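Local coordinates for protein phosphatidylserine synthase (Haemophilus influenzae, PDB 3HSI) that belongs to the phospholipase D superfamily, with two alpha/beta halves built around mixed beta-sheets, at residues N107-R115 with P203-R211; K39-R47 with E68-V76. One frame throughout, in Å; residues are numbered along the deposited sequence.

Contact 1 (N107-R115 with P203-R211); sequences NADWYCEQR and PLDVTNRPR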
loop_
_atom_site.group_PDB
_atom_site.type_symbol
_atom_site.label_atom_id
_atom_site.label_comp_id
_atom_site.label_asym_id
_atom_site.label_seq_id
_atom_site.Cartn_x
_atom_site.Cartn_y
_atom_site.Cartn_z
ATOM N N ASN C 107 2.460 -20.650 15.735
ATOM C CA ASN C 107 1.956 -21.753 14.942
ATOM C C ASN C 107 3.065 -22.555 14.251
ATOM O O ASN C 107 3.081 -23.804 14.331
ATOM C CB ASN C 107 0.887 -21.247 13.969
ATOM C CG ASN C 107 -0.378 -20.799 14.694
ATOM O OD1 ASN C 107 -0.620 -21.184 15.855
ATOM N ND2 ASN C 107 -1.210 -20.022 14.009
ATOM N N ALA C 108 3.999 -21.850 13.611
ATOM C CA ALA C 108 5.189 -22.501 13.012
ATOM C C ALA C 108 5.988 -23.348 14.040
ATOM O O ALA C 108 6.328 -24.498 13.780
ATOM C CB ALA C 108 6.113 -21.453 12.309
ATOM N N ASP C 109 6.236 -22.805 15.228
ATOM C CA ASP C 109 6.944 -23.576 16.260
ATOM C C ASP C 109 6.173 -24.862 16.548
ATOM O O ASP C 109 6.763 -25.940 16.625
ATOM C CB ASP C 109 7.121 -22.776 17.552
ATOM C CG ASP C 109 7.992 -21.577 17.374
ATOM O OD1 ASP C 109 8.953 -21.666 16.590
ATOM O OD2 ASP C 109 7.742 -20.541 18.038
ATOM N N TRP C 110 4.854 -24.745 16.661
ATOM C CA TRP C 110 3.995 -25.906 16.911
ATOM C C TRP C 110 3.984 -26.967 15.761
ATOM O O TRP C 110 3.996 -28.177 16.021
ATOM C CB TRP C 110 2.584 -25.440 17.363
ATOM C CG TRP C 110 1.546 -26.532 17.489
ATOM C CD1 TRP C 110 1.476 -27.494 18.461
ATOM C CD2 TRP C 110 0.433 -26.766 16.613
ATOM N NE1 TRP C 110 0.386 -28.320 18.240
ATOM C CE2 TRP C 110 -0.261 -27.902 17.107
ATOM C CE3 TRP C 110 -0.052 -26.127 15.456
ATOM C CZ2 TRP C 110 -1.411 -28.404 16.490
ATOM C CZ3 TRP C 110 -1.206 -26.621 14.856
ATOM C CH2 TRP C 110 -1.865 -27.757 15.369
ATOM N N TYR C 111 3.977 -26.531 14.509
ATOM C CA TYR C 111 4.040 -27.474 13.402
ATOM C C TYR C 111 5.310 -28.326 13.507
ATOM O O TYR C 111 5.236 -29.534 13.322
ATOM C CB TYR C 111 3.981 -26.792 12.029
ATOM C CG TYR C 111 2.855 -25.796 11.782
ATOM C CD1 TYR C 111 1.545 -26.042 12.220
ATOM C CD2 TYR C 111 3.107 -24.593 11.068
ATOM C CE1 TYR C 111 0.516 -25.119 11.989
ATOM C CE2 TYR C 111 2.083 -23.673 10.825
ATOM C CZ TYR C 111 0.791 -23.942 11.291
ATOM O OH TYR C 111 -0.222 -23.037 11.058
ATOM N N CYS C 112 6.453 -27.700 13.840
ATOM C CA CYS C 112 7.734 -28.426 14.050
ATOM C C CYS C 112 7.685 -29.393 15.201
ATOM O O CYS C 112 8.163 -30.521 15.091
ATOM C CB CYS C 112 8.849 -27.483 14.392
ATOM S SG CYS C 112 9.231 -26.378 13.117
ATOM N N GLU C 113 7.157 -28.916 16.323
ATOM C CA GLU C 113 6.972 -29.734 17.480
ATOM C C GLU C 113 6.181 -31.006 17.109
ATOM O O GLU C 113 6.638 -32.117 17.366
ATOM C CB GLU C 113 6.277 -28.929 18.574
ATOM C CG GLU C 113 5.796 -29.783 19.742
ATOM C CD GLU C 113 4.765 -29.084 20.622
ATOM O OE1 GLU C 113 3.872 -29.779 21.145
ATOM O OE2 GLU C 113 4.835 -27.840 20.790
ATOM N N GLN C 114 5.012 -30.836 16.495
ATOM C CA GLN C 114 4.193 -31.971 16.042
ATOM C C GLN C 114 4.927 -32.942 15.109
ATOM O O GLN C 114 4.889 -34.131 15.310
ATOM C CB GLN C 114 2.878 -31.482 15.390
ATOM C CG GLN C 114 1.953 -30.749 16.365
ATOM C CD GLN C 114 1.857 -31.457 17.717
ATOM O OE1 GLN C 114 1.277 -32.522 17.825
ATOM N NE2 GLN C 114 2.425 -30.859 18.740
ATOM N N ARG C 115 5.577 -32.419 14.084
ATOM C CA ARG C 115 6.365 -33.236 13.166
ATOM C C ARG C 115 7.473 -34.057 13.875
ATOM O O ARG C 115 7.642 -35.259 13.600
ATOM C CB ARG C 115 6.942 -32.337 12.076
ATOM C CG ARG C 115 7.867 -33.051 11.141
ATOM C CD ARG C 115 8.282 -32.153 10.008
ATOM N NE ARG C 115 9.102 -32.922 9.089
ATOM C CZ ARG C 115 9.517 -32.481 7.918
ATOM N NH1 ARG C 115 9.184 -31.257 7.534
ATOM N NH2 ARG C 115 10.261 -33.256 7.132
ATOM N N PRO C 203 8.788 -24.390 3.860
ATOM C CA PRO C 203 8.142 -25.241 4.853
ATOM C C PRO C 203 8.215 -24.562 6.215
ATOM O O PRO C 203 9.245 -23.996 6.566
ATOM C CB PRO C 203 8.995 -26.529 4.850
ATOM C CG PRO C 203 10.289 -26.141 4.238
ATOM C CD PRO C 203 9.999 -25.019 3.295
ATOM N N LEU C 204 7.107 -24.564 6.938
ATOM C CA LEU C 204 7.064 -23.996 8.265
ATOM C C LEU C 204 7.269 -25.040 9.354
ATOM O O LEU C 204 7.431 -24.681 10.523
ATOM C CB LEU C 204 5.735 -23.282 8.482
ATOM C CG LEU C 204 5.557 -21.993 7.679
ATOM C CD1 LEU C 204 4.110 -21.624 7.681
ATOM C CD2 LEU C 204 6.439 -20.835 8.168
ATOM N N ASP C 205 7.266 -26.319 8.980
ATOM C CA ASP C 205 7.410 -27.373 9.955
ATOM C C ASP C 205 8.859 -27.873 10.074
ATOM O O ASP C 205 9.079 -29.016 10.403
ATOM C CB ASP C 205 6.439 -28.534 9.664
ATOM C CG ASP C 205 6.557 -29.067 8.229
ATOM O OD1 ASP C 205 7.512 -28.694 7.499
ATOM O OD2 ASP C 205 5.695 -29.891 7.842
ATOM N N VAL C 206 9.823 -27.012 9.774
ATOM C CA VAL C 206 11.227 -27.294 10.060
ATOM C C VAL C 206 11.823 -26.167 10.874
ATOM O O VAL C 206 11.346 -25.033 10.819
ATOM C CB VAL C 206 12.119 -27.472 8.768
ATOM C CG1 VAL C 206 11.719 -28.703 7.970
ATOM C CG2 VAL C 206 12.114 -26.217 7.892
ATOM N N THR C 207 12.921 -26.475 11.565
ATOM C CA THR C 207 13.559 -25.540 12.491
ATOM C C THR C 207 14.309 -24.445 11.747
ATOM O O THR C 207 14.343 -23.293 12.183
ATOM C CB THR C 207 14.524 -26.268 13.478
ATOM O OG1 THR C 207 15.468 -27.051 12.738
ATOM C CG2 THR C 207 13.763 -27.199 14.396
ATOM N N ASN C 208 14.902 -24.841 10.631
ATOM C CA ASN C 208 15.650 -23.937 9.799
ATOM C C ASN C 208 14.706 -23.294 8.792
ATOM O O ASN C 208 14.518 -23.797 7.677
ATOM C CB ASN C 208 16.821 -24.668 9.118
ATOM C CG ASN C 208 16.415 -26.011 8.513
ATOM O OD1 ASN C 208 15.680 -26.792 9.120
ATOM N ND2 ASN C 208 16.912 -26.285 7.309
ATOM N N ARG C 209 14.072 -22.206 9.215
ATOM C CA ARG C 209 13.278 -21.390 8.290
ATOM C C ARG C 209 14.063 -20.131 8.020
ATOM O O ARG C 209 14.607 -19.546 8.952
ATOM C CB ARG C 209 11.956 -20.962 8.906
ATOM C CG ARG C 209 11.081 -22.070 9.341
ATOM C CD ARG C 209 9.782 -21.494 9.790
ATOM N NE ARG C 209 9.801 -21.026 11.173
ATOM C CZ ARG C 209 9.742 -21.842 12.226
ATOM N NH1 ARG C 209 9.706 -23.160 12.039
ATOM N NH2 ARG C 209 9.723 -21.350 13.461
ATOM N N PRO C 210 14.094 -19.682 6.761
ATOM C CA PRO C 210 14.723 -18.383 6.525
ATOM C C PRO C 210 13.944 -17.236 7.206
ATOM O O PRO C 210 12.775 -17.392 7.549
ATOM C CB PRO C 210 14.720 -18.271 4.998
ATOM C CG PRO C 210 13.549 -19.123 4.559
ATOM C CD PRO C 210 13.501 -20.264 5.538
ATOM N N ARG C 211 14.613 -16.119 7.446
ATOM C CA ARG C 211 13.973 -14.896 7.902
ATOM C C ARG C 211 13.449 -14.185 6.686
ATOM O O ARG C 211 14.001 -14.326 5.596
ATOM C CB ARG C 211 14.964 -13.974 8.611
ATOM C CG ARG C 211 15.333 -14.407 10.000
ATOM C CD ARG C 211 16.831 -14.640 10.089
ATOM N NE ARG C 211 17.289 -14.676 11.483
ATOM C CZ ARG C 211 17.599 -15.781 12.168
ATOM N NH1 ARG C 211 17.527 -16.986 11.596
ATOM N NH2 ARG C 211 17.995 -15.676 13.437
#
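Arg-209 reaches from the loop 203-211 to the flank of helix 107-115, where its guanidinium lies flat against Ala-108. From CB the side chain runs out through CG and CD, and a bend about CG-CD (chi3 -84°) turns the planar end so that one face meets the methyl group. Ala-108 CB sits over the centre of that face, 3.7 Å from Arg-209 CZ, with NH2 next nearest. The two terminal nitrogens diverge in the guanidinium plane: NH2 points to Asp-109 in a weak salt bridge (NH2 to OD1 3.2 Å), the carboxylate plane turned 52° away, while NH1 lies 3.4 Å from Cys-112 SG. The sulfur also rests against the loop backbone, 3.4 Å from Asp-205 C. Farther along, Tyr-111 CB meets Asp-205 CB at 3.8 Å, and Leu-204 CB touches the edge of the Tyr-111 ring at CD2. A second weak ion pair, Arg-115 NH1 with Asp-205 OD1, is doubtful because NH1 is less surely placed, but Asp-205 OD2 accepts the backbone N-H groups of Met-126 and Phe-127. The loop leaving strand 202-203 is thus packed along helix 107-118 at the border of an alpha/beta sheet domain, in which that strand pairs with strand 127-130.

Contact 2 (K39-R47 with E68-V76); sequences KTQIIELIR and EILDEIYRV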
loop_
_atom_site.group_PDB
_atom_site.type_symbol
_atom_site.label_atom_id
_atom_site.label_comp_id
_atom_site.label_asym_id
_atom_site.label_seq_id
_atom_site.Cartn_x
_atom_site.Cartn_y
_atom_site.Cartn_z
ATOM N N LYS C 39 -16.676 -28.637 11.057
ATOM C CA LYS C 39 -15.754 -29.482 11.782
ATOM C C LYS C 39 -16.000 -30.972 11.498
ATOM O O LYS C 39 -15.082 -31.728 11.233
ATOM C CB LYS C 39 -15.861 -29.242 13.280
ATOM C CG LYS C 39 -14.839 -30.083 14.044
ATOM C CD LYS C 39 -14.883 -29.877 15.530
ATOM C CE LYS C 39 -13.945 -30.827 16.199
ATOM N NZ LYS C 39 -14.111 -30.767 17.683
ATOM N N THR C 40 -17.247 -31.399 11.557
ATOM C CA THR C 40 -17.537 -32.807 11.301
ATOM C C THR C 40 -17.139 -33.241 9.882
ATOM O O THR C 40 -16.539 -34.297 9.705
ATOM C CB THR C 40 -19.000 -33.052 11.565
ATOM O OG1 THR C 40 -19.288 -32.504 12.859
ATOM C CG2 THR C 40 -19.317 -34.568 11.564
ATOM N N GLN C 41 -17.465 -32.415 8.887
ATOM C CA GLN C 41 -17.078 -32.687 7.506
ATOM C C GLN C 41 -15.562 -32.769 7.296
ATOM O O GLN C 41 -15.084 -33.733 6.717
ATOM C CB GLN C 41 -17.724 -31.699 6.512
ATOM C CG GLN C 41 -19.140 -32.072 6.102
ATOM C CD GLN C 41 -19.320 -33.555 5.813
ATOM O OE1 GLN C 41 -18.619 -34.131 4.995
ATOM N NE2 GLN C 41 -20.247 -34.180 6.512
ATOM N N ILE C 42 -14.815 -31.794 7.800
ATOM C CA ILE C 42 -13.342 -31.847 7.760
ATOM C C ILE C 42 -12.853 -33.215 8.253
ATOM O O ILE C 42 -12.163 -33.914 7.540
ATOM C CB ILE C 42 -12.672 -30.719 8.582
ATOM C CG1 ILE C 42 -12.964 -29.361 7.960
ATOM C CG2 ILE C 42 -11.136 -30.926 8.667
ATOM C CD1 ILE C 42 -12.733 -28.236 8.941
ATOM N N ILE C 43 -13.250 -33.596 9.453
ATOM C CA ILE C 43 -12.840 -34.864 10.023
ATOM C C ILE C 43 -13.182 -36.091 9.156
ATOM O O ILE C 43 -12.318 -36.925 8.888
ATOM C CB ILE C 43 -13.378 -35.033 11.442
ATOM C CG1 ILE C 43 -12.753 -33.956 12.337
ATOM C CG2 ILE C 43 -13.072 -36.462 11.963
ATOM C CD1 ILE C 43 -13.262 -33.955 13.793
ATOM N N GLU C 44 -14.418 -36.157 8.679
ATOM C CA GLU C 44 -14.889 -37.268 7.854
ATOM C C GLU C 44 -14.121 -37.359 6.512
ATOM O O GLU C 44 -13.779 -38.466 6.006
ATOM C CB GLU C 44 -16.372 -37.034 7.582
ATOM C CG GLU C 44 -17.108 -38.229 7.098
ATOM C CD GLU C 44 -18.614 -37.998 7.032
ATOM O OE1 GLU C 44 -19.092 -36.948 7.521
ATOM O OE2 GLU C 44 -19.323 -38.878 6.490
ATOM N N LEU C 45 -13.856 -36.192 5.943
ATOM C CA LEU C 45 -13.135 -36.100 4.682
ATOM C C LEU C 45 -11.656 -36.500 4.830
ATOM O O LEU C 45 -11.107 -37.193 3.941
ATOM C CB LEU C 45 -13.266 -34.689 4.074
ATOM C CG LEU C 45 -14.649 -34.449 3.453
ATOM C CD1 LEU C 45 -14.724 -33.027 2.940
ATOM C CD2 LEU C 45 -14.986 -35.503 2.348
ATOM N N ILE C 46 -11.032 -36.110 5.948
ATOM C CA ILE C 46 -9.640 -36.481 6.219
ATOM C C ILE C 46 -9.537 -37.999 6.389
ATOM O O ILE C 46 -8.669 -38.630 5.769
ATOM C CB ILE C 46 -9.056 -35.748 7.451
ATOM C CG1 ILE C 46 -8.822 -34.254 7.145
ATOM C CG2 ILE C 46 -7.732 -36.390 7.912
ATOM C CD1 ILE C 46 -8.597 -33.406 8.399
ATOM N N ARG C 47 -10.444 -38.580 7.184
ATOM C CA ARG C 47 -10.427 -40.030 7.466
ATOM C C ARG C 47 -10.615 -40.880 6.243
ATOM O O ARG C 47 -10.160 -42.018 6.205
ATOM C CB ARG C 47 -11.485 -40.425 8.487
ATOM C CG ARG C 47 -11.194 -39.918 9.877
ATOM C CD ARG C 47 -12.333 -40.109 10.859
ATOM N NE ARG C 47 -11.867 -39.746 12.188
ATOM C CZ ARG C 47 -12.618 -39.720 13.289
ATOM N NH1 ARG C 47 -13.905 -40.020 13.240
ATOM N NH2 ARG C 47 -12.074 -39.381 14.449
ATOM N N GLU C 68 -6.718 -31.323 17.142
ATOM C CA GLU C 68 -7.610 -32.414 16.770
ATOM C C GLU C 68 -7.549 -32.625 15.254
ATOM O O GLU C 68 -7.433 -33.763 14.787
ATOM C CB GLU C 68 -9.029 -32.101 17.195
ATOM C CG GLU C 68 -9.949 -33.314 17.139
ATOM C CD GLU C 68 -11.364 -33.017 17.605
ATOM O OE1 GLU C 68 -11.608 -31.943 18.216
ATOM O OE2 GLU C 68 -12.243 -33.877 17.351
ATOM N N ILE C 69 -7.551 -31.544 14.487
ATOM C CA ILE C 69 -7.513 -31.708 13.031
ATOM C C ILE C 69 -6.172 -32.262 12.583
ATOM O O ILE C 69 -6.133 -33.209 11.782
ATOM C CB ILE C 69 -7.893 -30.427 12.240
ATOM C CG1 ILE C 69 -9.289 -29.918 12.636
ATOM C CG2 ILE C 69 -7.837 -30.686 10.733
ATOM C CD1 ILE C 69 -10.369 -31.012 12.771
ATOM N N LEU C 70 -5.080 -31.714 13.119
ATOM C CA LEU C 70 -3.741 -32.172 12.723
ATOM C C LEU C 70 -3.505 -33.624 13.125
ATOM O O LEU C 70 -2.869 -34.378 12.384
ATOM C CB LEU C 70 -2.667 -31.260 13.286
ATOM C CG LEU C 70 -1.239 -31.478 12.788
ATOM C CD1 LEU C 70 -1.216 -31.506 11.255
ATOM C CD2 LEU C 70 -0.296 -30.404 13.332
ATOM N N ASP C 71 -4.036 -34.015 14.283
ATOM C CA ASP C 71 -4.050 -35.424 14.709
ATOM C C ASP C 71 -4.724 -36.362 13.716
ATOM O O ASP C 71 -4.233 -37.473 13.498
ATOM C CB ASP C 71 -4.741 -35.582 16.050
ATOM C CG ASP C 71 -3.885 -35.126 17.188
ATOM O OD1 ASP C 71 -2.646 -35.058 17.009
ATOM O OD2 ASP C 71 -4.443 -34.817 18.257
ATOM N N GLU C 72 -5.860 -35.928 13.156
ATOM C CA GLU C 72 -6.539 -36.685 12.103
ATOM C C GLU C 72 -5.657 -36.874 10.871
ATOM O O GLU C 72 -5.621 -37.974 10.307
ATOM C CB GLU C 72 -7.886 -36.072 11.704
ATOM C CG GLU C 72 -8.957 -36.078 12.802
ATOM C CD GLU C 72 -9.435 -37.454 13.197
ATOM O OE1 GLU C 72 -9.266 -38.440 12.438
ATOM O OE2 GLU C 72 -9.982 -37.553 14.312
ATOM N N ILE C 73 -4.938 -35.814 10.481
ATOM C CA ILE C 73 -4.028 -35.849 9.330
ATOM C C ILE C 73 -2.936 -36.889 9.533
ATOM O O ILE C 73 -2.694 -37.715 8.663
ATOM C CB ILE C 73 -3.312 -34.480 9.099
ATOM C CG1 ILE C 73 -4.325 -33.380 8.793
ATOM C CG2 ILE C 73 -2.236 -34.592 7.963
ATOM C CD1 ILE C 73 -4.874 -33.408 7.402
ATOM N N TYR C 74 -2.268 -36.827 10.689
ATOM C CA TYR C 74 -1.125 -37.684 10.974
ATOM C C TYR C 74 -1.593 -39.126 11.031
ATOM O O TYR C 74 -0.889 -40.023 10.605
ATOM C CB TYR C 74 -0.440 -37.277 12.286
ATOM C CG TYR C 74 0.624 -36.221 12.092
ATOM C CD1 TYR C 74 1.939 -36.585 11.774
ATOM C CD2 TYR C 74 0.332 -34.878 12.245
ATOM C CE1 TYR C 74 2.930 -35.633 11.584
ATOM C CE2 TYR C 74 1.319 -33.908 12.048
ATOM C CZ TYR C 74 2.617 -34.300 11.725
ATOM O OH TYR C 74 3.590 -33.366 11.532
ATOM N N ARG C 75 -2.800 -39.338 11.542
ATOM C CA ARG C 75 -3.341 -40.677 11.603
ATOM C C ARG C 75 -3.525 -41.263 10.192
ATOM O O ARG C 75 -3.101 -42.397 9.952
ATOM C CB ARG C 75 -4.629 -40.692 12.430
ATOM C CG ARG C 75 -5.359 -42.021 12.483
ATOM C CD ARG C 75 -6.690 -41.817 13.219
ATOM N NE ARG C 75 -7.710 -42.861 13.016
ATOM C CZ ARG C 75 -8.425 -43.044 11.900
ATOM N NH1 ARG C 75 -8.217 -42.297 10.808
ATOM N NH2 ARG C 75 -9.339 -44.014 11.867
ATOM N N VAL C 76 -4.114 -40.503 9.258
ATOM C CA VAL C 76 -4.342 -41.048 7.915
ATOM C C VAL C 76 -3.035 -41.203 7.165
ATOM O O VAL C 76 -2.863 -42.162 6.398
ATOM C CB VAL C 76 -5.376 -40.270 7.045
ATOM C CG1 VAL C 76 -6.738 -40.517 7.571
ATOM C CG2 VAL C 76 -5.053 -38.773 6.943
#
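Helix 64-79, the crossover of a beta-alpha-beta unit between parallel strands 52-56 and 84-90, runs nearly parallel to helix 35-48, which precedes that unit; their segment axes are 9.4 Å apart at closest approach and inclined by 12°. Knobs-into-holes packing marks the middle of the interface: Ile-46 inserts among Ile-69, Glu-72, Ile-73 and Val-76. Its two branches divide the work. CG1 stands beside the backbone N (chi1 -71°) and carries CD1 to Ile-69 CG2 at 3.7 Å and to Ile-73 CD1, whereas CG2 presses on the Glu-72 backbone and meets Val-76 CG2 at 3.7 Å. One turn earlier, Ile-43 CG1 lies against Ile-69 CD1, 3.8 Å away. Ion pairs border this apolar strip. Arg-47 grips Glu-72 side-on with two nitrogens: NE to OE1 is 2.9 Å and nearly straight at 162°, while NH2 to OE2 is 2.8 Å and more bent. NE meets OE1 from above the carboxylate plane, the two flat groups stand well out of parallel, and Ile-43 CG2 covers the centre of one guanidinium face. At the other end, the extended Lys-39 places NZ 2.8 Å from Glu-68 OE1; Gln-166 hydrogen-bonds to both of these atoms. Beneath the helix pair, Ile-46 touches Phe-148 of strand 146-148, and the far flank of helix 64-79 packs through Leu-70 and Tyr-74 on helix 107-118.

Both segments of contact 2 precede those of contact 1 in the sequence, and the centres of the two contacts lie about 21 Å apart. Helix 64-79 joins them: with one flank it meets helix 35-48 in contact 2, and with another it touches helix 107-118, the helical part of contact 1. Leu-70 CD2 lies 3.7 Å from Trp-110 CH2, and Tyr-74 OH approaches Arg-115 CA. The three helices thus pack in succession, with the loop 203-211 against the last of them. Both contacts belong to the half of the protein built on the mixed sheet containing strands 52-56, 84-90, 127-130 and 146-148, so residues distant in sequence are gathered around a single sheet.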